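Local coordinates for protein tryptophan--tRNA ligase (PDB 3JXE) that catalyses the ATP-dependent joining of L-tryptophan to tRNA(Trp), by way of a tryptophanyl-adenylate, releasing AMP and diphosphate, at residues L63-Y77 / Q198-P212. Numbering follows the deposited sequence.
Sequences LILKDYEEGRGFFLY and QIAPTFFERKRCLIP. With TYM (tryptophanyl-5'AMP), chain E.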
loop_
_atom_site.group_PDB
_atom_site.type_symbol
_atom_site.label_atom_id
_atom_site.label_comp_id
_atom_site.label_asym_id
_atom_site.label_seq_id
_atom_site.Cartn_x
_atom_site.Cartn_y
_atom_site.Cartn_z
ATOM N N LEU B 63 -2.350 -21.735 -23.140
ATOM C CA LEU B 63 -1.544 -22.269 -22.045
ATOM C C LEU B 63 -2.377 -22.556 -20.792
ATOM O O LEU B 63 -1.989 -23.385 -19.965
ATOM C CB LEU B 63 -0.381 -21.325 -21.711
ATOM C CG LEU B 63 0.847 -21.311 -22.631
ATOM C CD1 LEU B 63 0.631 -20.440 -23.865
ATOM C CD2 LEU B 63 2.072 -20.828 -21.865
ATOM N N ILE B 64 -3.514 -21.874 -20.653
ATOM C CA ILE B 64 -4.412 -22.097 -19.514
ATOM C C ILE B 64 -5.216 -23.393 -19.683
ATOM O O ILE B 64 -5.572 -24.042 -18.696
ATOM C CB ILE B 64 -5.353 -20.879 -19.252
ATOM C CG1 ILE B 64 -5.674 -20.743 -17.763
ATOM C CG2 ILE B 64 -6.638 -20.970 -20.052
ATOM C CD1 ILE B 64 -4.781 -19.775 -17.028
ATOM N N LEU B 65 -5.488 -23.756 -20.936
ATOM C CA LEU B 65 -6.209 -24.986 -21.265
ATOM C C LEU B 65 -5.286 -26.197 -21.215
ATOM O O LEU B 65 -5.699 -27.284 -20.804
ATOM C CB LEU B 65 -6.850 -24.883 -22.651
ATOM C CG LEU B 65 -7.981 -23.873 -22.846
ATOM C CD1 LEU B 65 -8.183 -23.605 -24.325
ATOM C CD2 LEU B 65 -9.270 -24.357 -22.194
ATOM N N LYS B 66 -4.041 -25.997 -21.643
ATOM C CA LYS B 66 -3.014 -27.031 -21.593
ATOM C C LYS B 66 -2.768 -27.471 -20.150
ATOM O O LYS B 66 -2.618 -28.664 -19.877
ATOM C CB LYS B 66 -1.713 -26.520 -22.218
ATOM C CG LYS B 66 -0.669 -27.604 -22.472
ATOM C CD LYS B 66 0.756 -27.062 -22.375
ATOM C CE LYS B 66 1.163 -26.286 -23.623
ATOM N NZ LYS B 66 2.535 -25.722 -23.485
ATOM N N ASP B 67 -2.736 -26.500 -19.237
ATOM C CA ASP B 67 -2.529 -26.761 -17.814
ATOM C C ASP B 67 -3.684 -27.546 -17.192
ATOM O O ASP B 67 -3.461 -28.429 -16.361
ATOM C CB ASP B 67 -2.310 -25.448 -17.055
ATOM C CG ASP B 67 -0.927 -24.856 -17.287
ATOM O OD1 ASP B 67 -0.283 -25.196 -18.308
ATOM O OD2 ASP B 67 -0.485 -24.042 -16.442
ATOM N N TYR B 68 -4.909 -27.219 -17.599
ATOM C CA TYR B 68 -6.103 -27.911 -17.111
ATOM C C TYR B 68 -6.164 -29.343 -17.636
ATOM O O TYR B 68 -6.503 -30.270 -16.895
ATOM C CB TYR B 68 -7.374 -27.143 -17.496
ATOM C CG TYR B 68 -8.663 -27.851 -17.122
ATOM C CD1 TYR B 68 -9.105 -27.888 -15.797
ATOM C CD2 TYR B 68 -9.440 -28.483 -18.095
ATOM C CE1 TYR B 68 -10.287 -28.538 -15.450
ATOM C CE2 TYR B 68 -10.624 -29.136 -17.759
ATOM C CZ TYR B 68 -11.040 -29.158 -16.436
ATOM O OH TYR B 68 -12.208 -29.803 -16.102
ATOM N N GLU B 69 -5.830 -29.504 -18.915
ATOM C CA GLU B 69 -5.815 -30.804 -19.582
ATOM C C GLU B 69 -4.760 -31.737 -18.981
ATOM O O GLU B 69 -4.968 -32.949 -18.901
ATOM C CB GLU B 69 -5.567 -30.616 -21.080
ATOM C CG GLU B 69 -5.930 -31.810 -21.950
ATOM C CD GLU B 69 -5.940 -31.477 -23.436
ATOM O OE1 GLU B 69 -6.604 -32.208 -24.202
ATOM O OE2 GLU B 69 -5.291 -30.484 -23.840
ATOM N N GLU B 70 -3.638 -31.161 -18.553
ATOM C CA GLU B 70 -2.549 -31.929 -17.953
ATOM C C GLU B 70 -2.654 -32.027 -16.425
ATOM O O GLU B 70 -1.711 -32.456 -15.753
ATOM C CB GLU B 70 -1.194 -31.362 -18.385
ATOM C CG GLU B 70 -0.843 -31.668 -19.838
ATOM C CD GLU B 70 0.321 -30.845 -20.363
ATOM O OE1 GLU B 70 1.172 -30.403 -19.557
ATOM O OE2 GLU B 70 0.388 -30.642 -21.594
ATOM N N GLY B 71 -3.805 -31.622 -15.890
ATOM C CA GLY B 71 -4.150 -31.855 -14.488
ATOM C C GLY B 71 -3.458 -31.009 -13.434
ATOM O O GLY B 71 -3.520 -31.337 -12.246
ATOM N N ARG B 72 -2.801 -29.927 -13.848
ATOM C CA ARG B 72 -2.179 -29.001 -12.891
ATOM C C ARG B 72 -3.044 -27.767 -12.603
ATOM O O ARG B 72 -2.746 -26.995 -11.689
ATOM C CB ARG B 72 -0.753 -28.615 -13.314
ATOM C CG ARG B 72 -0.628 -28.025 -14.705
ATOM C CD ARG B 72 0.799 -28.126 -15.205
ATOM N NE ARG B 72 0.891 -27.818 -16.629
ATOM C CZ ARG B 72 1.930 -28.122 -17.402
ATOM N NH1 ARG B 72 2.983 -28.754 -16.896
ATOM N NH2 ARG B 72 1.915 -27.797 -18.689
ATOM N N GLY B 73 -4.105 -27.591 -13.391
ATOM C CA GLY B 73 -5.121 -26.566 -13.140
ATOM C C GLY B 73 -4.677 -25.116 -13.239
ATOM O O GLY B 73 -3.550 -24.818 -13.647
ATOM N N PHE B 74 -5.587 -24.217 -12.864
ATOM C CA PHE B 74 -5.350 -22.771 -12.871
ATOM C C PHE B 74 -6.291 -22.067 -11.889
ATOM O O PHE B 74 -7.011 -22.727 -11.136
ATOM C CB PHE B 74 -5.512 -22.201 -14.288
ATOM C CG PHE B 74 -6.900 -22.354 -14.860
ATOM C CD1 PHE B 74 -7.845 -21.341 -14.712
ATOM C CD2 PHE B 74 -7.253 -23.499 -15.569
ATOM C CE1 PHE B 74 -9.125 -21.473 -15.244
ATOM C CE2 PHE B 74 -8.531 -23.639 -16.105
ATOM C CZ PHE B 74 -9.466 -22.623 -15.942
ATOM N N PHE B 75 -6.275 -20.733 -11.886
ATOM C CA PHE B 75 -7.226 -19.960 -11.081
ATOM C C PHE B 75 -7.710 -18.685 -11.774
ATOM O O PHE B 75 -7.020 -18.135 -12.636
ATOM C CB PHE B 75 -6.678 -19.676 -9.672
ATOM C CG PHE B 75 -5.654 -18.575 -9.609
ATOM C CD1 PHE B 75 -6.023 -17.289 -9.224
ATOM C CD2 PHE B 75 -4.317 -18.825 -9.901
ATOM C CE1 PHE B 75 -5.081 -16.265 -9.145
ATOM C CE2 PHE B 75 -3.370 -17.805 -9.826
ATOM C CZ PHE B 75 -3.753 -16.525 -9.445
ATOM N N LEU B 76 -8.899 -18.227 -11.387
ATOM C CA LEU B 76 -9.524 -17.055 -11.997
ATOM C C LEU B 76 -9.428 -15.815 -11.117
ATOM O O LEU B 76 -9.495 -15.901 -9.889
ATOM C CB LEU B 76 -10.992 -17.339 -12.324
ATOM C CG LEU B 76 -11.312 -18.318 -13.457
ATOM C CD1 LEU B 76 -12.734 -18.815 -13.312
ATOM C CD2 LEU B 76 -11.104 -17.678 -14.825
ATOM N N TYR B 77 -9.274 -14.665 -11.763
ATOM C CA TYR B 77 -9.242 -13.379 -11.076
ATOM C C TYR B 77 -9.883 -12.292 -11.928
ATOM O O TYR B 77 -9.543 -12.125 -13.096
ATOM C CB TYR B 77 -7.806 -13.007 -10.672
ATOM C CG TYR B 77 -7.540 -11.528 -10.450
ATOM C CD1 TYR B 77 -8.257 -10.794 -9.500
ATOM C CD2 TYR B 77 -6.548 -10.868 -11.174
ATOM C CE1 TYR B 77 -8.009 -9.438 -9.300
ATOM C CE2 TYR B 77 -6.286 -9.516 -10.975
ATOM C CZ TYR B 77 -7.019 -8.809 -10.039
ATOM O OH TYR B 77 -6.760 -7.474 -9.842
ATOM N N GLN B 198 -3.338 -3.838 -8.188
ATOM C CA GLN B 198 -4.200 -4.565 -9.131
ATOM C C GLN B 198 -3.511 -5.787 -9.743
ATOM O O GLN B 198 -4.172 -6.748 -10.144
ATOM C CB GLN B 198 -4.749 -3.637 -10.225
ATOM C CG GLN B 198 -5.717 -4.331 -11.193
ATOM C CD GLN B 198 -6.718 -3.392 -11.840
ATOM O OE1 GLN B 198 -6.964 -2.290 -11.354
ATOM N NE2 GLN B 198 -7.319 -3.839 -12.935
ATOM N N ILE B 199 -2.185 -5.741 -9.812
ATOM C CA ILE B 199 -1.393 -6.864 -10.306
ATOM C C ILE B 199 -1.276 -7.958 -9.234
ATOM O O ILE B 199 -1.299 -9.151 -9.549
ATOM C CB ILE B 199 0.003 -6.391 -10.792
ATOM C CG1 ILE B 199 -0.113 -5.755 -12.181
ATOM C CG2 ILE B 199 0.998 -7.542 -10.819
ATOM C CD1 ILE B 199 1.033 -4.826 -12.546
ATOM N N ALA B 200 -1.191 -7.536 -7.974
ATOM C CA ALA B 200 -0.972 -8.434 -6.831
ATOM C C ALA B 200 -1.815 -9.726 -6.788
ATOM O O ALA B 200 -1.265 -10.793 -6.514
ATOM C CB ALA B 200 -1.087 -7.664 -5.508
ATOM N N PRO B 201 -3.140 -9.641 -7.044
ATOM C CA PRO B 201 -3.953 -10.858 -6.976
ATOM C C PRO B 201 -3.576 -11.981 -7.950
ATOM O O PRO B 201 -4.090 -13.093 -7.820
ATOM C CB PRO B 201 -5.368 -10.349 -7.276
ATOM C CG PRO B 201 -5.332 -8.911 -6.923
ATOM C CD PRO B 201 -3.980 -8.470 -7.357
ATOM N N THR B 202 -2.689 -11.703 -8.905
ATOM C CA THR B 202 -2.178 -12.750 -9.799
ATOM C C THR B 202 -1.182 -13.664 -9.080
ATOM O O THR B 202 -0.826 -14.728 -9.589
ATOM C CB THR B 202 -1.519 -12.175 -11.076
ATOM O OG1 THR B 202 -0.449 -11.295 -10.716
ATOM C CG2 THR B 202 -2.534 -11.423 -11.922
ATOM N N PHE B 203 -0.742 -13.240 -7.898
ATOM C CA PHE B 203 0.193 -14.017 -7.091
ATOM C C PHE B 203 -0.503 -14.678 -5.899
ATOM O O PHE B 203 0.137 -14.971 -4.884
ATOM C CB PHE B 203 1.355 -13.139 -6.604
ATOM C CG PHE B 203 1.923 -12.223 -7.657
ATOM C CD1 PHE B 203 2.376 -12.726 -8.877
ATOM C CD2 PHE B 203 2.025 -10.856 -7.419
ATOM C CE1 PHE B 203 2.904 -11.878 -9.848
ATOM C CE2 PHE B 203 2.554 -10.000 -8.380
ATOM C CZ PHE B 203 2.995 -10.512 -9.598
ATOM N N PHE B 204 -1.810 -14.910 -6.021
ATOM C CA PHE B 204 -2.569 -15.596 -4.973
ATOM C C PHE B 204 -2.199 -17.073 -4.892
ATOM O O PHE B 204 -2.209 -17.667 -3.812
ATOM C CB PHE B 204 -4.079 -15.441 -5.185
ATOM C CG PHE B 204 -4.722 -14.403 -4.300
ATOM C CD1 PHE B 204 -5.437 -13.346 -4.854
ATOM C CD2 PHE B 204 -4.624 -14.488 -2.912
ATOM C CE1 PHE B 204 -6.040 -12.384 -4.043
ATOM C CE2 PHE B 204 -5.220 -13.531 -2.093
ATOM C CZ PHE B 204 -5.930 -12.477 -2.659
ATOM N N GLU B 205 -1.879 -17.657 -6.045
ATOM C CA GLU B 205 -1.466 -19.055 -6.128
ATOM C C GLU B 205 -0.258 -19.221 -7.048
ATOM O O GLU B 205 0.036 -18.345 -7.867
ATOM C CB GLU B 205 -2.627 -19.927 -6.616
ATOM C CG GLU B 205 -3.727 -20.156 -5.583
ATOM C CD GLU B 205 -4.943 -20.863 -6.160
ATOM O OE1 GLU B 205 -4.769 -21.775 -7.002
ATOM O OE2 GLU B 205 -6.077 -20.508 -5.767
ATOM N N ARG B 206 0.437 -20.349 -6.907
ATOM C CA ARG B 206 1.571 -20.677 -7.771
ATOM C C ARG B 206 1.110 -21.150 -9.150
ATOM O O ARG B 206 1.847 -21.030 -10.130
ATOM C CB ARG B 206 2.474 -21.726 -7.115
ATOM C CG ARG B 206 3.208 -21.240 -5.869
ATOM C CD ARG B 206 4.344 -20.287 -6.215
ATOM N NE ARG B 206 4.865 -19.610 -5.027
ATOM C CZ ARG B 206 5.850 -18.715 -5.038
ATOM N NH1 ARG B 206 6.245 -18.159 -3.901
ATOM N NH2 ARG B 206 6.441 -18.372 -6.177
ATOM N N LYS B 207 -0.109 -21.685 -9.213
ATOM C CA LYS B 207 -0.764 -22.025 -10.479
ATOM C C LYS B 207 -0.954 -20.750 -11.296
ATOM O O LYS B 207 -0.986 -19.655 -10.731
ATOM C CB LYS B 207 -2.116 -22.694 -10.210
ATOM C CG LYS B 207 -2.021 -23.968 -9.367
ATOM C CD LYS B 207 -3.335 -24.317 -8.672
ATOM C CE LYS B 207 -4.300 -25.042 -9.602
ATOM N NZ LYS B 207 -5.469 -25.600 -8.865
ATOM N N ARG B 208 -1.070 -20.878 -12.617
ATOM C CA ARG B 208 -1.211 -19.691 -13.470
ATOM C C ARG B 208 -2.617 -19.080 -13.437
ATOM O O ARG B 208 -3.603 -19.774 -13.180
ATOM C CB ARG B 208 -0.738 -19.951 -14.905
ATOM C CG ARG B 208 -1.557 -20.938 -15.708
ATOM C CD ARG B 208 -1.199 -20.820 -17.182
ATOM N NE ARG B 208 0.163 -21.279 -17.453
ATOM C CZ ARG B 208 1.014 -20.673 -18.278
ATOM N NH1 ARG B 208 2.230 -21.173 -18.455
ATOM N NH2 ARG B 208 0.661 -19.562 -18.915
ATOM N N CYS B 209 -2.688 -17.777 -13.698
ATOM C CA CYS B 209 -3.915 -17.004 -13.532
ATOM C C CYS B 209 -4.611 -16.694 -14.854
ATOM O O CYS B 209 -3.950 -16.452 -15.862
ATOM C CB CYS B 209 -3.596 -15.696 -12.808
ATOM S SG CYS B 209 -5.029 -14.693 -12.400
ATOM N N LEU B 210 -5.944 -16.699 -14.837
ATOM C CA LEU B 210 -6.751 -16.264 -15.980
ATOM C C LEU B 210 -7.596 -15.067 -15.566
ATOM O O LEU B 210 -8.296 -15.117 -14.551
ATOM C CB LEU B 210 -7.664 -17.390 -16.476
ATOM C CG LEU B 210 -8.018 -17.552 -17.967
ATOM C CD1 LEU B 210 -9.252 -18.431 -18.115
ATOM C CD2 LEU B 210 -8.228 -16.242 -18.718
ATOM N N ILE B 211 -7.530 -13.994 -16.353
ATOM C CA ILE B 211 -8.284 -12.774 -16.062
ATOM C C ILE B 211 -9.315 -12.445 -17.151
ATOM O O ILE B 211 -8.959 -11.909 -18.207
ATOM C CB ILE B 211 -7.352 -11.560 -15.809
ATOM C CG1 ILE B 211 -6.361 -11.873 -14.681
ATOM C CG2 ILE B 211 -8.174 -10.315 -15.475
ATOM C CD1 ILE B 211 -5.184 -10.926 -14.602
ATOM N N PRO B 212 -10.596 -12.783 -16.902
ATOM C CA PRO B 212 -11.684 -12.358 -17.777
ATOM C C PRO B 212 -12.116 -10.922 -17.466
ATOM O O PRO B 212 -12.630 -10.645 -16.378
ATOM C CB PRO B 212 -12.815 -13.349 -17.451
ATOM C CG PRO B 212 -12.264 -14.293 -16.407
ATOM C CD PRO B 212 -11.093 -13.612 -15.792
HETATM P P TYM E . -14.360 -1.196 -13.596
HETATM O O1P TYM E . -14.976 -1.180 -12.250
HETATM O O2P TYM E . -14.255 0.061 -14.368
HETATM O "O5'" TYM E . -15.145 -2.258 -14.516
HETATM C "C5'" TYM E . -15.357 -3.592 -14.038
HETATM C "C4'" TYM E . -15.352 -4.603 -15.192
HETATM O "O4'" TYM E . -16.266 -4.156 -16.232
HETATM C "C1'" TYM E . -15.538 -4.076 -17.492
HETATM N N9 TYM E . -16.210 -2.975 -18.252
HETATM C C4 TYM E . -16.966 -3.132 -19.338
HETATM N N3 TYM E . -17.330 -4.203 -20.068
HETATM C C2 TYM E . -18.107 -4.070 -21.138
HETATM N N1 TYM E . -18.552 -2.883 -21.523
HETATM C C6 TYM E . -18.230 -1.771 -20.839
HETATM N N6 TYM E . -18.687 -0.588 -21.239
HETATM C C5 TYM E . -17.416 -1.876 -19.714
HETATM N N7 TYM E . -16.924 -1.001 -18.843
HETATM C C8 TYM E . -16.194 -1.674 -17.949
HETATM C "C2'" TYM E . -14.085 -3.842 -17.084
HETATM O "O2'" TYM E . -13.207 -4.355 -18.082
HETATM C "C3'" TYM E . -13.966 -4.702 -15.831
HETATM O "O3'" TYM E . -13.738 -6.073 -16.199
HETATM N NH3 TYM E . -9.734 -1.055 -11.829
HETATM C CA TYM E . -10.794 -1.990 -12.232
HETATM C CB TYM E . -11.105 -2.942 -11.076
HETATM C CG TYM E . -10.279 -4.262 -11.166
HETATM C CD2 TYM E . -10.325 -5.241 -12.153
HETATM C CE2 TYM E . -9.408 -6.244 -11.810
HETATM C CE3 TYM E . -11.076 -5.360 -13.321
HETATM C CD1 TYM E . -9.360 -4.688 -10.269
HETATM N NE1 TYM E . -8.813 -5.923 -10.664
HETATM C CZ2 TYM E . -9.252 -7.353 -12.632
HETATM C CZ3 TYM E . -10.913 -6.474 -14.145
HETATM C CH2 TYM E . -10.001 -7.471 -13.801
HETATM C C TYM E . -12.066 -1.215 -12.596
HETATM O O TYM E . -12.284 -0.105 -12.106
HETATM O OPP TYM E . -12.887 -1.868 -13.484
#
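F75 N bonds to R208 O (3.1 Å), L210 N to F75 O and Y77 N to L210 O, pairing strands 75-80 and 209-214 in parallel in the Rossmann-fold sheet of this class I synthetase.

The polar side-chain contacts lie at two ends. R208 NE makes a weak, bent bond (134°) within its salt bridge to D67 OD2, the carboxylate and guanidinium planes nearly perpendicular, while L63 CB lies over one guanidinium face, toward its rim. At the other end Y77 OH accepts a hydrogen bond from the indole NE1 of tryptophanyl-5'AMP at 2.7 Å, lies equally near Q198 O and is hydrogen-bonded to Q111 as well; Q198 OE1 accepts one from the ligand amino group, while Q198 NE2 bonds to Q217.

Apolar packing lines both faces of the strand pair. P201 CB sits over the Y77 ring in a CH-pi contact, 3.5 Å from its centroid; Y77 CG, anti to its own backbone nitrogen (chi1 157°), carries the ring out to the ligand. C209 CB lies over one face of the F75 ring, whose edge meets the polar P201 O, T202 O and K207 O. On the opposite sheet face L210 packs against I64 and L76.

A phenylalanine in place of Y77 would probably leave the indole N-H without its acceptor. Strand pairing and the P201 contact together place the Y77 hydroxyl at the indole N-H, consistent with recognition of the tryptophan side chain.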